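Local atomic coordinates of sugar kinase, pfkB family (Thermotoga maritima, PDB entry 2AJR), a protein that is a pfkB-family carbohydrate kinase that probably transfers phosphate from ATP to a fructose phosphate. Residues Val57-Ser62 and Lys91-Asn96; Met13-Thr18 and Pro67-Gly72. All blocks are in the same frame, centred on the assembly; numbering follows the deposited sequence.

Contacts 1 and 2 lie about 7 Å apart, centre to centre, and both reach the large central sheet of the ribokinase-like fold: contact 2 within it, contact 1 between it and helix 53-63. Strands 93-100, 68-75 and 14-18 run side by side and parallel. Along the chain the segments come in the order 13-18, 57-62, 67-72 and 91-96, so the contacts interleave: contact 2 pairs strands 14-18 and 68-75, and contact 1 sets helix 53-63, which lies between them in sequence, against strand 93-100. One helix is thus tied to three adjacent strands. Ile-59 of contact 1 lies about 11 Å, side chain to side chain, from the magnesium-site residues Ala-304 and Glu-309.

Contact 1. Residues Val57-Ser62 and Lys91-Asn96; sequences VSIALS and KLITTN
Ile-93 and Leu-92, at the start of strand 93-100, pack against Ser-58, Ile-59 and Ser-62 of helix 53-63 in a helix-on-sheet contact of the ribokinase-like alpha/beta fold. The helix and strand segments run nearly antiparallel, at 158°, with their axes 9.7 Å apart at closest approach.

Van der Waals packing carries the contact, and no hydrogen bond crosses it. Ile-93 holds CG1 anti to its carbonyl carbon (chi1 -53°), and beyond it CD1 comes up to Ser-58 O at 3.9 Å. CD1 also meets Ile-59 CG1 at 4.3 Å; although the CB of Ile-59 leads away from the strand, this branch still reaches CD1 of Ile-93, and the Ile-59 side chain also packs on Leu-86 and Ile-89 of helix 76-89. The CB atoms of the two serines meet different branches of Ile-93: CG2 lies 4.2 Å from Ser-58 CB, and CG1 lies 4.2 Å from Ser-62 CB. At the more open end, Leu-92 CD1 rests 3.9 Å from Ser-62 O.

Both serine hydroxyls and Ser-58 O find their partners away from the strand segment. Ser-58 O accepts Ser-62 N in the regular helical pattern, so the carbonyl met by the Ile-93 methyl already has a partner. Ser-58 OG bonds to Thr-16 OG1 on strand 14-18 and Ser-68 OG on strand 68-75, tying the helix to the sheet. Ser-62 folds its hydroxyl back onto its own helix: OG donates to Ile-59 O at 2.6 Å, in the carbonyl plane and on a lone pair, with a C=O...O angle of 132°.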
# COMPACT_ATOMS: atom_id res chain seq x y z
N VAL A 57 12.95 -7.51 15.76
CA VAL A 57 13.73 -8.06 16.87
C VAL A 57 14.08 -6.97 17.87
O VAL A 57 13.97 -7.18 19.06
CB VAL A 57 15.01 -8.79 16.40
CG1 VAL A 57 15.94 -9.10 17.58
CG2 VAL A 57 14.66 -10.06 15.65
N SER A 58 14.46 -5.79 17.38
CA SER A 58 14.66 -4.64 18.25
C SER A 58 13.39 -4.27 19.02
O SER A 58 13.44 -4.01 20.21
CB SER A 58 15.14 -3.42 17.46
OG SER A 58 16.50 -3.57 17.08
N ILE A 59 12.26 -4.24 18.33
CA ILE A 59 10.99 -3.93 19.00
C ILE A 59 10.73 -5.01 20.06
O ILE A 59 10.50 -4.69 21.22
CB ILE A 59 9.81 -3.79 17.98
CG1 ILE A 59 10.04 -2.55 17.10
CG2 ILE A 59 8.45 -3.71 18.70
CD1 ILE A 59 9.28 -2.55 15.77
N ALA A 60 10.80 -6.28 19.67
CA ALA A 60 10.69 -7.42 20.60
C ALA A 60 11.61 -7.30 21.83
O ALA A 60 11.16 -7.42 22.97
CB ALA A 60 10.98 -8.71 19.87
N LEU A 61 12.90 -7.07 21.61
CA LEU A 61 13.82 -6.92 22.73
C LEU A 61 13.43 -5.75 23.66
O LEU A 61 13.55 -5.87 24.90
CB LEU A 61 15.26 -6.78 22.24
CG LEU A 61 15.86 -8.05 21.63
CD1 LEU A 61 17.23 -7.74 21.02
CD2 LEU A 61 15.96 -9.17 22.65
N SER A 62 12.95 -4.65 23.08
CA SER A 62 12.53 -3.49 23.87
C SER A 62 11.40 -3.84 24.84
O SER A 62 11.45 -3.43 25.99
CB SER A 62 12.13 -2.31 22.98
OG SER A 62 10.80 -2.45 22.52
N LYS A 91 12.69 4.24 24.14
CA LYS A 91 14.01 4.83 24.39
C LYS A 91 15.13 3.77 24.30
O LYS A 91 16.31 4.10 24.14
CB LYS A 91 14.03 5.51 25.78
N LEU A 92 14.76 2.50 24.40
CA LEU A 92 15.74 1.42 24.40
C LEU A 92 16.35 1.12 23.02
O LEU A 92 17.41 0.47 22.96
CB LEU A 92 15.09 0.16 24.99
CG LEU A 92 14.65 0.29 26.45
CD1 LEU A 92 14.40 -1.09 27.02
CD2 LEU A 92 15.70 1.01 27.28
N ILE A 93 15.72 1.58 21.95
CA ILE A 93 16.22 1.36 20.60
C ILE A 93 16.95 2.60 20.14
O ILE A 93 16.37 3.68 20.19
CB ILE A 93 15.09 1.08 19.60
CG1 ILE A 93 14.21 -0.05 20.11
CG2 ILE A 93 15.66 0.70 18.22
CD1 ILE A 93 12.99 -0.26 19.27
N THR A 94 18.21 2.46 19.75
CA THR A 94 18.96 3.51 19.07
C THR A 94 19.05 3.14 17.60
O THR A 94 19.32 1.99 17.26
CB THR A 94 20.41 3.65 19.61
OG1 THR A 94 20.39 3.79 21.03
CG2 THR A 94 21.13 4.88 18.99
N THR A 95 18.81 4.10 16.72
CA THR A 95 18.89 3.86 15.29
C THR A 95 20.25 4.31 14.78
O THR A 95 20.82 5.27 15.30
CB THR A 95 17.77 4.58 14.55
OG1 THR A 95 17.98 5.99 14.63
CG2 THR A 95 16.40 4.20 15.15
N ASN A 96 20.76 3.61 13.78
CA ASN A 96 22.02 3.99 13.14
C ASN A 96 22.01 3.53 11.68
O ASN A 96 22.76 2.64 11.28
CB ASN A 96 23.19 3.39 13.92
CG ASN A 96 24.53 3.84 13.40
OD1 ASN A 96 24.68 4.95 12.90
ND2 ASN A 96 25.52 2.96 13.49

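Contact 2. Residues Met13-Thr18 and Pro67-Gly72; sequences MVLTVT and PSVATG
Leu-15 and Thr-71 form the apolar centre on one face of two adjacent parallel strands in the central sheet of the ribokinase-like alpha/beta fold, their side chains crossing obliquely with Leu-15 CD1 3.8 Å from Thr-71 CG2. The same leucine methyl lies 4.2 Å from Val-69 CG1. Val-17 lies alongside Thr-71, and their CG2 methyls are 3.7 Å apart. Thr-71 keeps OG1 anti to its backbone N (chi1 -164°), where it bonds Asn-96 O on the next strand.

Four backbone hydrogen bonds join the two strands. Val-69 bonds Val-14 O and Thr-16 N, and Thr-71 bonds Thr-16 O and Thr-18 N, each bridging two residues of the partner strand.

The face of Val-14, Ser-68, Thr-16, Ala-70 and Thr-18 is mixed in character. Here a water donates to Thr-71 O at 2.9 Å and also hydrogen-bonds Thr-18 OG1 at 2.6 Å and Thr-16 OG1 at 3.1 Å. Thr-71 O is thus gripped twice, with Thr-18 N tilted 24° from its carbonyl plane. Thr-16 OG1, like Ser-68 OG, also bonds Ser-58 OG on helix 53-63.

Helices pack on both faces: helix 130-144 places Tyr-140 on Leu-15 and Val-17 and Phe-136 on Thr-71, helix 53-63 lies over the mixed face, and strands 149-153 and 93-100 flank the pair within the sheet.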
# COMPACT_ATOMS: atom_id res chain seq x y z
N MSE A 13 24.28 -5.58 25.32
CA MSE A 13 23.65 -4.67 24.35
C MSE A 13 23.72 -5.34 22.97
O MSE A 13 24.74 -5.92 22.59
CB MSE A 13 24.38 -3.31 24.35
CG MSE A 13 24.29 -2.48 23.05
SE MSE A 13 22.94 -0.98 22.97
CE MSE A 13 23.62 0.11 24.58
N VAL A 14 22.62 -5.24 22.22
CA VAL A 14 22.45 -5.99 20.98
C VAL A 14 22.49 -5.06 19.77
O VAL A 14 22.00 -3.94 19.83
CB VAL A 14 21.10 -6.75 20.99
CG1 VAL A 14 20.90 -7.57 19.72
CG2 VAL A 14 20.99 -7.64 22.23
N LEU A 15 23.07 -5.55 18.68
CA LEU A 15 23.01 -4.89 17.37
C LEU A 15 22.11 -5.70 16.43
O LEU A 15 22.38 -6.88 16.23
CB LEU A 15 24.41 -4.81 16.75
CG LEU A 15 24.54 -4.41 15.27
CD1 LEU A 15 24.03 -2.98 15.05
CD2 LEU A 15 25.97 -4.55 14.76
N THR A 16 21.08 -5.07 15.87
CA THR A 16 20.25 -5.71 14.86
C THR A 16 20.52 -5.06 13.50
O THR A 16 20.58 -3.83 13.38
CB THR A 16 18.73 -5.65 15.17
OG1 THR A 16 18.24 -4.31 15.04
CG2 THR A 16 18.44 -6.15 16.56
N VAL A 17 20.70 -5.91 12.49
CA VAL A 17 20.96 -5.47 11.13
C VAL A 17 19.76 -5.85 10.29
O VAL A 17 19.38 -7.01 10.25
CB VAL A 17 22.17 -6.18 10.57
CG1 VAL A 17 22.30 -5.92 9.04
CG2 VAL A 17 23.42 -5.77 11.35
N THR A 18 19.18 -4.87 9.61
CA THR A 18 18.04 -5.08 8.73
C THR A 18 18.36 -4.35 7.43
O THR A 18 18.08 -3.17 7.29
CB THR A 18 16.75 -4.48 9.34
OG1 THR A 18 16.56 -5.00 10.66
CG2 THR A 18 15.54 -4.78 8.47
N PRO A 67 17.98 -3.26 25.52
CA PRO A 67 18.23 -2.24 24.52
C PRO A 67 18.92 -2.79 23.29
O PRO A 67 19.57 -3.85 23.37
CB PRO A 67 19.13 -1.23 25.24
CG PRO A 67 19.77 -1.99 26.35
CD PRO A 67 18.94 -3.19 26.65
N SER A 68 18.77 -2.11 22.16
CA SER A 68 19.48 -2.50 20.96
C SER A 68 19.84 -1.29 20.13
O SER A 68 19.21 -0.25 20.26
CB SER A 68 18.64 -3.49 20.12
OG SER A 68 17.30 -3.05 19.90
N VAL A 69 20.86 -1.43 19.29
CA VAL A 69 21.07 -0.52 18.16
C VAL A 69 20.55 -1.19 16.89
O VAL A 69 20.90 -2.33 16.60
CB VAL A 69 22.55 -0.19 17.94
CG1 VAL A 69 22.72 0.69 16.69
CG2 VAL A 69 23.11 0.50 19.17
N ALA A 70 19.70 -0.47 16.16
CA ALA A 70 19.15 -0.97 14.91
C ALA A 70 19.86 -0.31 13.74
O ALA A 70 19.90 0.91 13.65
CB ALA A 70 17.65 -0.68 14.83
N THR A 71 20.44 -1.12 12.85
CA THR A 71 21.06 -0.60 11.65
C THR A 71 20.54 -1.25 10.34
O THR A 71 19.79 -2.22 10.38
CB THR A 71 22.60 -0.71 11.73
OG1 THR A 71 23.17 0.13 10.72
CG2 THR A 71 23.03 -2.14 11.53
N GLY A 72 20.96 -0.68 9.21
CA GLY A 72 20.42 -1.02 7.90
C GLY A 72 20.39 0.17 6.93
O GLY A 72 21.13 1.14 7.10
O HOH W 1 17.81 -3.29 12.16